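Local coordinates for protein 5,10-methylenetetrahydrofolate dehydrogenase (Bombyx mori, PDB 5ZF1) that probably catalyses the NADP+-dependent oxidation of 5,10-methylenetetrahydrofolate in folate-linked one-carbon metabolism, at residues E147-F152 / A213-T218; N52-A57 / I62-I67; I38-D43 / E76-E81; G128-D133 / I174-H179. All blocks are in the same frame, centred on the assembly; numbering follows the deposited sequence.

Contact 1 of 4, residues E147-F152 / A213-T218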
loop_
_atom_site.group_PDB
_atom_site.type_symbol
_atom_site.label_atom_id
_atom_site.label_comp_id
_atom_site.label_asym_id
_atom_site.label_seq_id
_atom_site.Cartn_x
_atom_site.Cartn_y
_atom_site.Cartn_z
ATOM N N GLU B 147 -12.876 11.941 4.053
ATOM C CA GLU B 147 -13.563 12.924 4.890
ATOM C C GLU B 147 -14.998 13.161 4.422
ATOM O O GLU B 147 -15.895 13.381 5.245
ATOM C CB GLU B 147 -12.765 14.230 4.907
ATOM C CG GLU B 147 -13.130 15.197 6.040
ATOM C CD GLU B 147 -12.881 14.638 7.442
ATOM O OE1 GLU B 147 -11.965 13.806 7.633
ATOM O OE2 GLU B 147 -13.606 15.052 8.369
ATOM N N MET B 148 -15.243 13.127 3.108
ATOM C CA MET B 148 -16.609 13.265 2.620
ATOM C C MET B 148 -17.475 12.113 3.119
ATOM O O MET B 148 -18.627 12.320 3.527
ATOM C CB MET B 148 -16.613 13.350 1.091
ATOM C CG MET B 148 -15.869 14.572 0.547
ATOM S SD MET B 148 -15.815 14.746 -1.250
ATOM C CE MET B 148 -17.420 14.125 -1.755
ATOM N N LEU B 149 -16.923 10.897 3.135
ATOM C CA LEU B 149 -17.679 9.748 3.623
ATOM C C LEU B 149 -17.979 9.874 5.108
ATOM O O LEU B 149 -19.103 9.599 5.545
ATOM C CB LEU B 149 -16.916 8.458 3.358
ATOM C CG LEU B 149 -16.776 8.084 1.880
ATOM C CD1 LEU B 149 -15.683 7.051 1.698
ATOM C CD2 LEU B 149 -18.110 7.609 1.333
ATOM N N LYS B 150 -16.979 10.271 5.899
ATOM C CA LYS B 150 -17.184 10.384 7.341
ATOM C C LYS B 150 -18.136 11.519 7.677
ATOM O O LYS B 150 -18.997 11.373 8.545
ATOM C CB LYS B 150 -15.844 10.590 8.051
ATOM C CG LYS B 150 -14.878 9.436 7.851
ATOM C CD LYS B 150 -13.571 9.638 8.600
ATOM C CE LYS B 150 -13.637 9.045 9.998
ATOM N NZ LYS B 150 -14.624 9.729 10.888
ATOM N N ARG B 151 -18.001 12.660 7.005
ATOM C CA ARG B 151 -18.821 13.805 7.387
ATOM C C ARG B 151 -20.273 13.637 6.966
ATOM O O ARG B 151 -21.165 14.211 7.596
ATOM C CB ARG B 151 -18.241 15.088 6.797
ATOM C CG ARG B 151 -16.897 15.434 7.375
ATOM C CD ARG B 151 -17.025 16.306 8.595
ATOM N NE ARG B 151 -15.711 16.668 9.116
ATOM C CZ ARG B 151 -15.448 17.807 9.747
ATOM N NH1 ARG B 151 -16.410 18.702 9.925
ATOM N NH2 ARG B 151 -14.222 18.057 10.190
ATOM N N PHE B 152 -20.541 12.859 5.919
ATOM C CA PHE B 152 -21.911 12.628 5.502
ATOM C C PHE B 152 -22.488 11.341 6.067
ATOM O O PHE B 152 -23.575 10.917 5.643
ATOM C CB PHE B 152 -22.002 12.662 3.972
ATOM C CG PHE B 152 -21.831 14.045 3.399
ATOM C CD1 PHE B 152 -22.863 14.963 3.453
ATOM C CD2 PHE B 152 -20.630 14.433 2.832
ATOM C CE1 PHE B 152 -22.702 16.244 2.935
ATOM C CE2 PHE B 152 -20.463 15.709 2.313
ATOM C CZ PHE B 152 -21.499 16.612 2.364
ATOM N N ALA B 213 -22.181 -2.877 -5.200
ATOM C CA ALA B 213 -21.409 -1.989 -4.338
ATOM C C ALA B 213 -22.326 -1.071 -3.549
ATOM O O ALA B 213 -23.273 -0.499 -4.091
ATOM C CB ALA B 213 -20.440 -1.133 -5.169
ATOM N N ASP B 214 -22.010 -0.900 -2.268
ATOM C CA ASP B 214 -22.636 0.159 -1.492
ATOM C C ASP B 214 -22.007 1.522 -1.731
ATOM O O ASP B 214 -22.669 2.545 -1.523
ATOM C CB ASP B 214 -22.533 -0.204 -0.017
ATOM C CG ASP B 214 -23.117 -1.551 0.261
ATOM O OD1 ASP B 214 -24.320 -1.723 -0.042
ATOM O OD2 ASP B 214 -22.380 -2.441 0.746
ATOM N N ILE B 215 -20.746 1.564 -2.156
ATOM C CA ILE B 215 -20.019 2.802 -2.402
ATOM C C ILE B 215 -19.229 2.591 -3.675
ATOM O O ILE B 215 -18.578 1.552 -3.809
ATOM C CB ILE B 215 -19.052 3.147 -1.250
ATOM C CG1 ILE B 215 -19.820 3.348 0.071
ATOM C CG2 ILE B 215 -18.253 4.402 -1.556
ATOM C CD1 ILE B 215 -18.901 3.275 1.299
ATOM N N ILE B 216 -19.301 3.549 -4.600
ATOM C CA ILE B 216 -18.433 3.584 -5.786
ATOM C C ILE B 216 -17.672 4.896 -5.776
ATOM O O ILE B 216 -18.267 5.971 -5.646
ATOM C CB ILE B 216 -19.226 3.439 -7.098
ATOM C CG1 ILE B 216 -20.071 2.169 -7.096
ATOM C CG2 ILE B 216 -18.251 3.449 -8.347
ATOM C CD1 ILE B 216 -21.012 2.105 -8.340
ATOM N N ILE B 217 -16.350 4.807 -5.915
ATOM C CA ILE B 217 -15.480 5.968 -6.001
ATOM C C ILE B 217 -14.765 5.888 -7.338
ATOM O O ILE B 217 -14.044 4.925 -7.589
ATOM C CB ILE B 217 -14.471 6.004 -4.845
ATOM C CG1 ILE B 217 -15.208 6.242 -3.527
ATOM C CG2 ILE B 217 -13.416 7.081 -5.096
ATOM C CD1 ILE B 217 -14.442 5.799 -2.304
ATOM N N THR B 218 -14.990 6.878 -8.213
ATOM C CA THR B 218 -14.326 6.929 -9.524
ATOM C C THR B 218 -13.135 7.874 -9.427
ATOM O O THR B 218 -13.317 9.090 -9.336
ATOM C CB THR B 218 -15.269 7.375 -10.647
ATOM O OG1 THR B 218 -15.660 8.745 -10.464
ATOM C CG2 THR B 218 -16.505 6.489 -10.733
#
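L149 meets I215 and I217 with no flat group between them; the flat groups of E147-F152 act within the helix. E147 OE2 lies at the edge of the R151 guanidinium, 9° out of its plane. This salt bridge is short and nearly straight: R151 NE lies 2.8 Å from E147 OE2, with an N-H...O angle of 166°. The carboxylate offers the lone pair that points away from its other oxygen. Both residues sit one helical turn apart, so the bond runs along the helix surface. It would hold the guanidinium against rotation. The F152 ring has the carbonyl carbon of M148 at its edge, in plane.

The contact itself is a fork of methyls. L149 points at the strand, with CD1 anti to CA (chi2 163°), and its two methyls divide the work. CD2 lies 4.3 Å from CG2 of I215. CD1 lies 4.4 Å from CD1 of I217, but I217 has two conformers, so this touch is less certain. I215 and I217 are two places apart in the strand and both turn to the helix. No hydrogen bond crosses, and both touches are loose van der Waals contacts.

This is a helix lying on the sheet of the Rossmann-type NAD(P)-binding domain. Strand 215-218 runs between 160-164 and 236-239, and I215 and I216 bond to them through the backbone. L149 also reaches I238 in strand 236-239. Helix 7-26 packs beside helix 140-151, where R151 forms a second salt bridge, to E17.

Contact 2 of 4, residues N52-A57 / I62-I67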
loop_
_atom_site.group_PDB
_atom_site.type_symbol
_atom_site.label_atom_id
_atom_site.label_comp_id
_atom_site.label_asym_id
_atom_site.label_seq_id
_atom_site.Cartn_x
_atom_site.Cartn_y
_atom_site.Cartn_z
ATOM N N ASN B 52 -5.374 28.975 -5.300
ATOM C CA ASN B 52 -6.416 28.424 -4.431
ATOM C C ASN B 52 -5.837 27.934 -3.110
ATOM O O ASN B 52 -6.444 28.136 -2.050
ATOM C CB ASN B 52 -7.149 27.283 -5.140
ATOM C CG ASN B 52 -7.835 27.730 -6.411
ATOM O OD1 ASN B 52 -7.928 28.920 -6.699
ATOM N ND2 ASN B 52 -8.322 26.766 -7.183
ATOM N N LYS B 53 -4.677 27.269 -3.152
ATOM C CA LYS B 53 -4.041 26.824 -1.914
ATOM C C LYS B 53 -3.649 28.017 -1.052
ATOM O O LYS B 53 -3.835 27.994 0.171
ATOM C CB LYS B 53 -2.827 25.946 -2.223
ATOM C CG LYS B 53 -3.160 24.707 -3.072
ATOM C CD LYS B 53 -1.906 23.993 -3.599
ATOM C CE LYS B 53 -2.276 22.922 -4.621
ATOM N NZ LYS B 53 -1.160 21.960 -4.905
ATOM N N VAL B 54 -3.140 29.082 -1.681
ATOM C CA VAL B 54 -2.742 30.279 -0.941
ATOM C C VAL B 54 -3.959 30.983 -0.346
ATOM O O VAL B 54 -3.924 31.454 0.798
ATOM C CB VAL B 54 -1.938 31.227 -1.852
ATOM C CG1 VAL B 54 -1.658 32.546 -1.136
ATOM C CG2 VAL B 54 -0.641 30.575 -2.283
ATOM N N GLU B 55 -5.048 31.082 -1.107
ATOM C CA GLU B 55 -6.254 31.703 -0.566
ATOM C C GLU B 55 -6.813 30.917 0.614
ATOM O O GLU B 55 -7.287 31.505 1.593
ATOM C CB GLU B 55 -7.313 31.856 -1.657
ATOM C CG GLU B 55 -6.980 32.914 -2.699
ATOM C CD GLU B 55 -7.909 32.861 -3.898
ATOM O OE1 GLU B 55 -8.989 32.240 -3.789
ATOM O OE2 GLU B 55 -7.569 33.449 -4.948
ATOM N N ALA B 56 -6.773 29.588 0.552
ATOM C CA ALA B 56 -7.256 28.834 1.703
ATOM C C ALA B 56 -6.308 28.965 2.890
ATOM O O ALA B 56 -6.758 28.981 4.042
ATOM C CB ALA B 56 -7.464 27.363 1.337
ATOM N N ALA B 57 -5.000 29.059 2.635
ATOM C CA ALA B 57 -4.059 29.276 3.728
ATOM C C ALA B 57 -4.370 30.580 4.451
ATOM O O ALA B 57 -4.453 30.620 5.682
ATOM C CB ALA B 57 -2.626 29.281 3.202
ATOM N N ILE B 62 -2.785 30.008 7.973
ATOM C CA ILE B 62 -1.512 29.436 7.560
ATOM C C ILE B 62 -0.791 30.463 6.692
ATOM O O ILE B 62 -1.417 31.161 5.888
ATOM C CB ILE B 62 -1.766 28.108 6.818
ATOM C CG1 ILE B 62 -2.223 27.046 7.821
ATOM C CG2 ILE B 62 -0.531 27.649 6.007
ATOM C CD1 ILE B 62 -2.678 25.744 7.176
ATOM N N ASP B 63 0.515 30.590 6.879
ATOM C CA ASP B 63 1.312 31.542 6.109
ATOM C C ASP B 63 1.924 30.822 4.920
ATOM O O ASP B 63 2.825 29.994 5.087
ATOM C CB ASP B 63 2.395 32.176 6.972
ATOM C CG ASP B 63 1.830 32.849 8.190
ATOM O OD1 ASP B 63 0.634 33.210 8.164
ATOM O OD2 ASP B 63 2.580 33.008 9.166
ATOM N N ALA B 64 1.449 31.158 3.727
ATOM C CA ALA B 64 1.867 30.518 2.489
ATOM C C ALA B 64 2.723 31.467 1.661
ATOM O O ALA B 64 2.469 32.675 1.620
ATOM C CB ALA B 64 0.648 30.075 1.676
ATOM N N LEU B 65 3.736 30.910 1.004
ATOM C CA LEU B 65 4.587 31.660 0.090
ATOM C C LEU B 65 4.831 30.802 -1.140
ATOM O O LEU B 65 5.131 29.612 -1.015
ATOM C CB LEU B 65 5.913 32.033 0.755
ATOM C CG LEU B 65 6.893 32.887 -0.040
ATOM C CD1 LEU B 65 7.142 34.200 0.700
ATOM C CD2 LEU B 65 8.199 32.140 -0.271
ATOM N N THR B 66 4.676 31.391 -2.320
ATOM C CA THR B 66 4.867 30.676 -3.575
ATOM C C THR B 66 6.255 30.980 -4.119
ATOM O O THR B 66 6.653 32.145 -4.200
ATOM C CB THR B 66 3.803 31.071 -4.598
ATOM O OG1 THR B 66 2.502 30.815 -4.056
ATOM C CG2 THR B 66 3.977 30.274 -5.883
ATOM N N ILE B 67 6.989 29.934 -4.483
ATOM C CA ILE B 67 8.314 30.071 -5.071
ATOM C C ILE B 67 8.192 29.687 -6.534
ATOM O O ILE B 67 7.954 28.517 -6.862
ATOM C CB ILE B 67 9.357 29.208 -4.355
ATOM C CG1 ILE B 67 9.551 29.684 -2.917
ATOM C CG2 ILE B 67 10.670 29.251 -5.112
ATOM C CD1 ILE B 67 9.431 28.584 -1.903
#
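V54 and A57 of helix 44-60 pack on A64 and T66 of strand 63-69, and A57 also holds I62. V54 uses one branch. Its chi1 of 174° puts CG1 anti to the backbone N and swings CG2 to the other side, anti to the carbonyl carbon. CG2 then lies 3.6 Å from OG1 of T66 and farther off, at 4.2 Å, from CB of A64. T66 turns its hydroxyl, not its methyl, to the valine: OG1 is anti to the carbonyl carbon. The two side chains pass at a slant.

The alanines make the closest apolar touch. CB of A57 and CB of A64 are 3.7 Å apart, which lets the backbones come near. The helix and strand axes approach to 7.8 Å and run nearly antiparallel, at 158°. I62 brings its CG2, the branch anti to the backbone N, to 3.9 Å from CB of A57. Its other neighbours include M286 of helix 277-298 and I22 of helix 7-26.

One bond ties the backbones. I62 N donates to A57 O at 2.9 Å, with the donor tilted 35° from the carbonyl plane. It spans the turn that ends the helix and opens the strand.

This is the second half of the beta-alpha-beta unit 34-40, 44-60, 63-69. The chemistry is small and mostly apolar. The small alanine methyls allow the close approach, and the one cross-segment hydrogen bond joins the segments at the turn. The rest, including the T66 hydroxyl against a valine methyl, is dispersion contact without direction.

Contact 3 of 4, residues I38-D43 / E76-E81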
loop_
_atom_site.group_PDB
_atom_site.type_symbol
_atom_site.label_atom_id
_atom_site.label_comp_id
_atom_site.label_asym_id
_atom_site.label_seq_id
_atom_site.Cartn_x
_atom_site.Cartn_y
_atom_site.Cartn_z
ATOM N N ILE B 38 6.253 25.291 -4.497
ATOM C CA ILE B 38 7.171 25.493 -5.610
ATOM C C ILE B 38 6.405 25.298 -6.907
ATOM O O ILE B 38 5.725 24.279 -7.094
ATOM C CB ILE B 38 8.370 24.536 -5.524
ATOM C CG1 ILE B 38 9.212 24.856 -4.298
ATOM C CG2 ILE B 38 9.216 24.632 -6.786
ATOM C CD1 ILE B 38 10.347 23.876 -4.070
ATOM N N ILE B 39 6.504 26.288 -7.791
ATOM C CA ILE B 39 5.835 26.327 -9.088
ATOM C C ILE B 39 6.917 26.370 -10.153
ATOM O O ILE B 39 7.728 27.304 -10.176
ATOM C CB ILE B 39 4.916 27.554 -9.226
ATOM C CG1 ILE B 39 3.538 27.302 -8.644
ATOM C CG2 ILE B 39 4.716 27.899 -10.686
ATOM C CD1 ILE B 39 2.711 26.386 -9.510
ATOM N N VAL B 40 6.935 25.374 -11.028
ATOM C CA VAL B 40 7.913 25.307 -12.109
ATOM C C VAL B 40 7.168 25.531 -13.418
ATOM O O VAL B 40 6.393 24.673 -13.863
ATOM C CB VAL B 40 8.678 23.976 -12.116
ATOM C CG1 VAL B 40 9.478 23.833 -13.405
ATOM C CG2 VAL B 40 9.595 23.890 -10.904
ATOM N N GLY B 41 7.400 26.684 -14.035
ATOM C CA GLY B 41 6.784 26.998 -15.305
ATOM C C GLY B 41 5.652 27.993 -15.169
ATOM O O GLY B 41 5.387 28.556 -14.101
ATOM N N ASP B 42 4.963 28.198 -16.293
ATOM C CA ASP B 42 3.897 29.187 -16.389
ATOM C C ASP B 42 2.599 28.571 -16.898
ATOM O O ASP B 42 1.804 29.245 -17.560
ATOM C CB ASP B 42 4.318 30.355 -17.283
ATOM C CG ASP B 42 4.699 31.587 -16.489
ATOM O OD1 ASP B 42 3.965 31.939 -15.538
ATOM O OD2 ASP B 42 5.734 32.206 -16.815
ATOM N N ASP B 43 2.371 27.297 -16.603
ATOM C CA ASP B 43 1.099 26.669 -16.929
ATOM C C ASP B 43 -0.032 27.422 -16.234
ATOM O O ASP B 43 -0.070 27.456 -14.994
ATOM C CB ASP B 43 1.099 25.201 -16.506
ATOM C CG ASP B 43 -0.204 24.497 -16.840
ATOM O OD1 ASP B 43 -0.745 24.736 -17.939
ATOM O OD2 ASP B 43 -0.689 23.703 -16.005
ATOM N N GLU B 76 18.799 19.144 -10.735
ATOM C CA GLU B 76 19.735 19.457 -9.659
ATOM C C GLU B 76 19.391 20.778 -8.981
ATOM O O GLU B 76 19.590 20.924 -7.769
ATOM C CB GLU B 76 21.168 19.489 -10.199
ATOM C CG GLU B 76 21.687 18.159 -10.752
ATOM C CD GLU B 76 21.055 17.764 -12.085
ATOM O OE1 GLU B 76 20.287 18.569 -12.658
ATOM O OE2 GLU B 76 21.329 16.641 -12.560
ATOM N N GLN B 77 18.877 21.750 -9.738
ATOM C CA GLN B 77 18.493 23.020 -9.131
ATOM C C GLN B 77 17.224 22.876 -8.299
ATOM O O GLN B 77 17.110 23.481 -7.228
ATOM C CB GLN B 77 18.296 24.086 -10.205
ATOM C CG GLN B 77 19.557 24.558 -10.890
ATOM C CD GLN B 77 19.250 25.377 -12.124
ATOM O OE1 GLN B 77 18.296 25.093 -12.849
ATOM N NE2 GLN B 77 20.050 26.407 -12.364
ATOM N N LEU B 78 16.253 22.100 -8.783
ATOM C CA LEU B 78 15.025 21.909 -8.021
ATOM C C LEU B 78 15.302 21.177 -6.716
ATOM O O LEU B 78 14.832 21.585 -5.646
ATOM C CB LEU B 78 13.997 21.153 -8.860
ATOM C CG LEU B 78 12.639 20.925 -8.194
ATOM C CD1 LEU B 78 12.089 22.220 -7.596
ATOM C CD2 LEU B 78 11.653 20.322 -9.178
ATOM N N LEU B 79 16.080 20.094 -6.781
ATOM C CA LEU B 79 16.404 19.357 -5.565
ATOM C C LEU B 79 17.225 20.204 -4.604
ATOM O O LEU B 79 17.108 20.046 -3.385
ATOM C CB LEU B 79 17.148 18.064 -5.908
ATOM C CG LEU B 79 16.422 17.061 -6.804
ATOM C CD1 LEU B 79 17.284 15.824 -7.016
ATOM C CD2 LEU B 79 15.068 16.679 -6.246
ATOM N N SER B 80 18.058 21.109 -5.128
ATOM C CA SER B 80 18.831 21.987 -4.255
ATOM C C SER B 80 17.928 22.939 -3.481
ATOM O O SER B 80 18.165 23.204 -2.297
ATOM C CB SER B 80 19.859 22.774 -5.066
ATOM O OG SER B 80 20.505 23.731 -4.246
ATOM N N GLU B 81 16.896 23.470 -4.132
ATOM C CA GLU B 81 15.985 24.371 -3.439
ATOM C C GLU B 81 15.135 23.624 -2.420
ATOM O O GLU B 81 14.827 24.156 -1.347
ATOM C CB GLU B 81 15.098 25.104 -4.445
ATOM C CG GLU B 81 13.998 25.958 -3.811
ATOM C CD GLU B 81 14.507 27.285 -3.258
ATOM O OE1 GLU B 81 15.486 27.285 -2.482
ATOM O OE2 GLU B 81 13.922 28.333 -3.604
#
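L78 reaches from helix 75-87 onto I38 and V40 of strand 34-40. Its CB heads for the strand. CG stands anti to the backbone N (chi1 -178°), which carries the branch point outward, and the two methyls make the contact. CD1 packs on CG2 of I38 at 3.8 Å. CD2 lies near CG2 of V40, at a looser 4.5 Å. The L78 and I38 side chains are slanted to each other. Beyond this strand, L78 also packs on I104 and on V109 of helix 106-112.

The arrangement belongs to the alpha/beta fold of the catalytic domain. Strand 34-40 is the middle one of three parallel strands, and helix 75-87 runs antiparallel to it, at 170° over the short segments. I38 and V40 face this helix. I39, between them, faces H47 and V50 of helix 44-60 on the opposite side of the sheet, so the strand is covered by a helix on each face.

One turn along from L78, E81 adds its aliphatic part: CG lies 4.2 Å from CD1 of I38. E81 has two conformers, so this detail is less sure. In the conformer given, its carboxylate forms a salt bridge with R69 of strand 63-69. Past the strand the chain turns through G41. D43 is the N-cap of helix 44-60: its side chain caps a backbone N in the first turn, and OD2 also bonds to OG of S46.

Contact 4 of 4, residues G128-D133 / I174-H179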
loop_
_atom_site.group_PDB
_atom_site.type_symbol
_atom_site.label_atom_id
_atom_site.label_comp_id
_atom_site.label_asym_id
_atom_site.label_seq_id
_atom_site.Cartn_x
_atom_site.Cartn_y
_atom_site.Cartn_z
ATOM N N GLY B 128 4.574 4.482 2.631
ATOM C CA GLY B 128 4.793 3.239 3.352
ATOM C C GLY B 128 4.016 3.175 4.653
ATOM O O GLY B 128 3.383 2.164 4.959
ATOM N N ARG B 129 4.027 4.264 5.422
ATOM C CA ARG B 129 3.288 4.276 6.677
ATOM C C ARG B 129 1.784 4.185 6.436
ATOM O O ARG B 129 1.065 3.515 7.190
ATOM C CB ARG B 129 3.658 5.525 7.485
ATOM C CG ARG B 129 5.109 5.511 8.005
ATOM C CD ARG B 129 5.431 6.722 8.876
ATOM N NE ARG B 129 4.587 6.777 10.067
ATOM C CZ ARG B 129 4.839 6.134 11.204
ATOM N NH1 ARG B 129 5.928 5.381 11.327
ATOM N NH2 ARG B 129 4.001 6.252 12.223
ATOM N N LEU B 130 1.284 4.840 5.382
ATOM C CA LEU B 130 -0.126 4.696 5.042
ATOM C C LEU B 130 -0.472 3.234 4.803
ATOM O O LEU B 130 -1.503 2.740 5.276
ATOM C CB LEU B 130 -0.466 5.511 3.794
ATOM C CG LEU B 130 -1.904 5.380 3.286
ATOM C CD1 LEU B 130 -2.840 5.971 4.309
ATOM C CD2 LEU B 130 -2.102 6.042 1.941
ATOM N N CYS B 131 0.390 2.528 4.072
ATOM C CA CYS B 131 0.026 1.207 3.594
ATOM C C CYS B 131 0.151 0.137 4.669
ATOM O O CYS B 131 -0.501 -0.903 4.565
ATOM C CB CYS B 131 0.865 0.869 2.355
ATOM S SG CYS B 131 0.321 1.841 0.913
ATOM N N VAL B 132 0.918 0.385 5.720
ATOM C CA VAL B 132 0.929 -0.519 6.866
ATOM C C VAL B 132 -0.055 -0.031 7.920
ATOM O O VAL B 132 -0.065 -0.542 9.044
ATOM C CB VAL B 132 2.343 -0.687 7.456
ATOM C CG1 VAL B 132 3.324 -1.122 6.345
ATOM C CG2 VAL B 132 2.829 0.568 8.119
ATOM N N ASP B 133 -0.878 0.961 7.561
ATOM C CA ASP B 133 -2.013 1.402 8.385
ATOM C C ASP B 133 -1.535 2.001 9.715
ATOM O O ASP B 133 -2.078 1.710 10.779
ATOM C CB ASP B 133 -3.005 0.244 8.598
ATOM C CG ASP B 133 -4.419 0.706 8.940
ATOM O OD1 ASP B 133 -4.718 1.918 8.825
ATOM O OD2 ASP B 133 -5.235 -0.173 9.321
ATOM N N ILE B 174 -6.789 5.941 -1.735
ATOM C CA ILE B 174 -8.210 5.848 -1.388
ATOM C C ILE B 174 -8.563 4.421 -0.990
ATOM O O ILE B 174 -9.182 4.179 0.055
ATOM C CB ILE B 174 -9.084 6.333 -2.556
ATOM C CG1 ILE B 174 -8.969 7.853 -2.701
ATOM C CG2 ILE B 174 -10.547 5.884 -2.331
ATOM C CD1 ILE B 174 -9.730 8.432 -3.875
ATOM N N ALA B 175 -8.192 3.446 -1.833
ATOM C CA ALA B 175 -8.496 2.054 -1.504
ATOM C C ALA B 175 -7.850 1.639 -0.194
ATOM O O ALA B 175 -8.468 0.924 0.609
ATOM C CB ALA B 175 -8.036 1.127 -2.634
ATOM N N MET B 176 -6.604 2.083 0.047
ATOM C CA MET B 176 -5.894 1.681 1.259
ATOM C C MET B 176 -6.628 2.155 2.504
ATOM O O MET B 176 -6.766 1.404 3.476
ATOM C CB MET B 176 -4.463 2.224 1.234
ATOM C CG MET B 176 -3.547 1.697 2.341
ATOM S SD MET B 176 -3.168 -0.081 2.273
ATOM C CE MET B 176 -2.412 -0.286 0.667
ATOM N N MET B 177 -7.101 3.392 2.492
ATOM C CA MET B 177 -7.815 3.960 3.638
ATOM C C MET B 177 -9.172 3.311 3.820
ATOM O O MET B 177 -9.629 3.101 4.946
ATOM C CB MET B 177 -8.029 5.458 3.458
ATOM C CG MET B 177 -6.867 6.204 2.909
ATOM S SD MET B 177 -6.596 7.642 3.891
ATOM C CE MET B 177 -6.152 6.757 5.358
ATOM N N LEU B 178 -9.848 3.043 2.711
ATOM C CA LEU B 178 -11.187 2.485 2.788
ATOM C C LEU B 178 -11.191 1.131 3.478
ATOM O O LEU B 178 -12.199 0.750 4.099
ATOM C CB LEU B 178 -11.767 2.376 1.378
ATOM C CG LEU B 178 -12.740 3.438 0.895
ATOM C CD1 LEU B 178 -12.136 4.821 0.912
ATOM C CD2 LEU B 178 -13.184 3.053 -0.499
ATOM N N HIS B 179 -10.100 0.373 3.368
ATOM C CA HIS B 179 -10.006 -0.908 4.055
ATOM C C HIS B 179 -9.080 -0.828 5.272
ATOM O O HIS B 179 -8.600 -1.849 5.756
ATOM C CB HIS B 179 -9.619 -2.039 3.087
ATOM C CG HIS B 179 -8.214 -1.998 2.549
ATOM N ND1 HIS B 179 -7.114 -2.352 3.297
ATOM C CD2 HIS B 179 -7.747 -1.747 1.300
ATOM C CE1 HIS B 179 -6.024 -2.257 2.555
ATOM N NE2 HIS B 179 -6.383 -1.892 1.336
#
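M176 lies along L130 and C131 across two helix ends, and its side chain runs past L130 in the opposite direction. CG of M176 comes 4.1 Å from CG of L130. The chain is bent at chi2 and chi3, which turns the sulfur back over C131: SD is 3.6 Å from C131 O. CE then meets SG of C131 at 3.5 Å. L130 CG is anti to the backbone N (chi1 177°), and its CD1 reaches across to M177. Here the two side chains cross at about a right angle, with CD1 3.6 Å from CE of M177. Both methionines have two conformers, so their end atoms are less certain.

Helix 124-131 ends in a Schellman motif. D133, with positive phi, is its C-prime residue. Its N bonds back to L130 O, and L134 N bonds to R129 O. Helix 171-178 belongs to the Rossmann-type domain, packed against strands 160-164 and 193-197.

The second subunit meets the same surface. C131 packs on C131 of that subunit, and M176 on M176 of it. H179 O accepts a bond from R166 of the second subunit.

In the fold
Contacts 1 and 4 share the NAD(P)-binding region and are buried; contacts 2 and 3 share the catalytic region and are only partly buried. In each pair the contacts touch. I217 of contact 1, in the conformer given, packs on L178 and I174 of contact 4. Contacts 2 and 3 reach neighbouring strands of one sheet, probably bonded between I67 O and I39 N. The pairs lie far apart, with centres 28 to 35 Å from each other. Contacts 1 and 3 are made by side chains alone, branched aliphatics for the most part. Contact 2 adds a backbone bond at a turn. Contact 4 is sulfur-rich and is the one met by the second subunit.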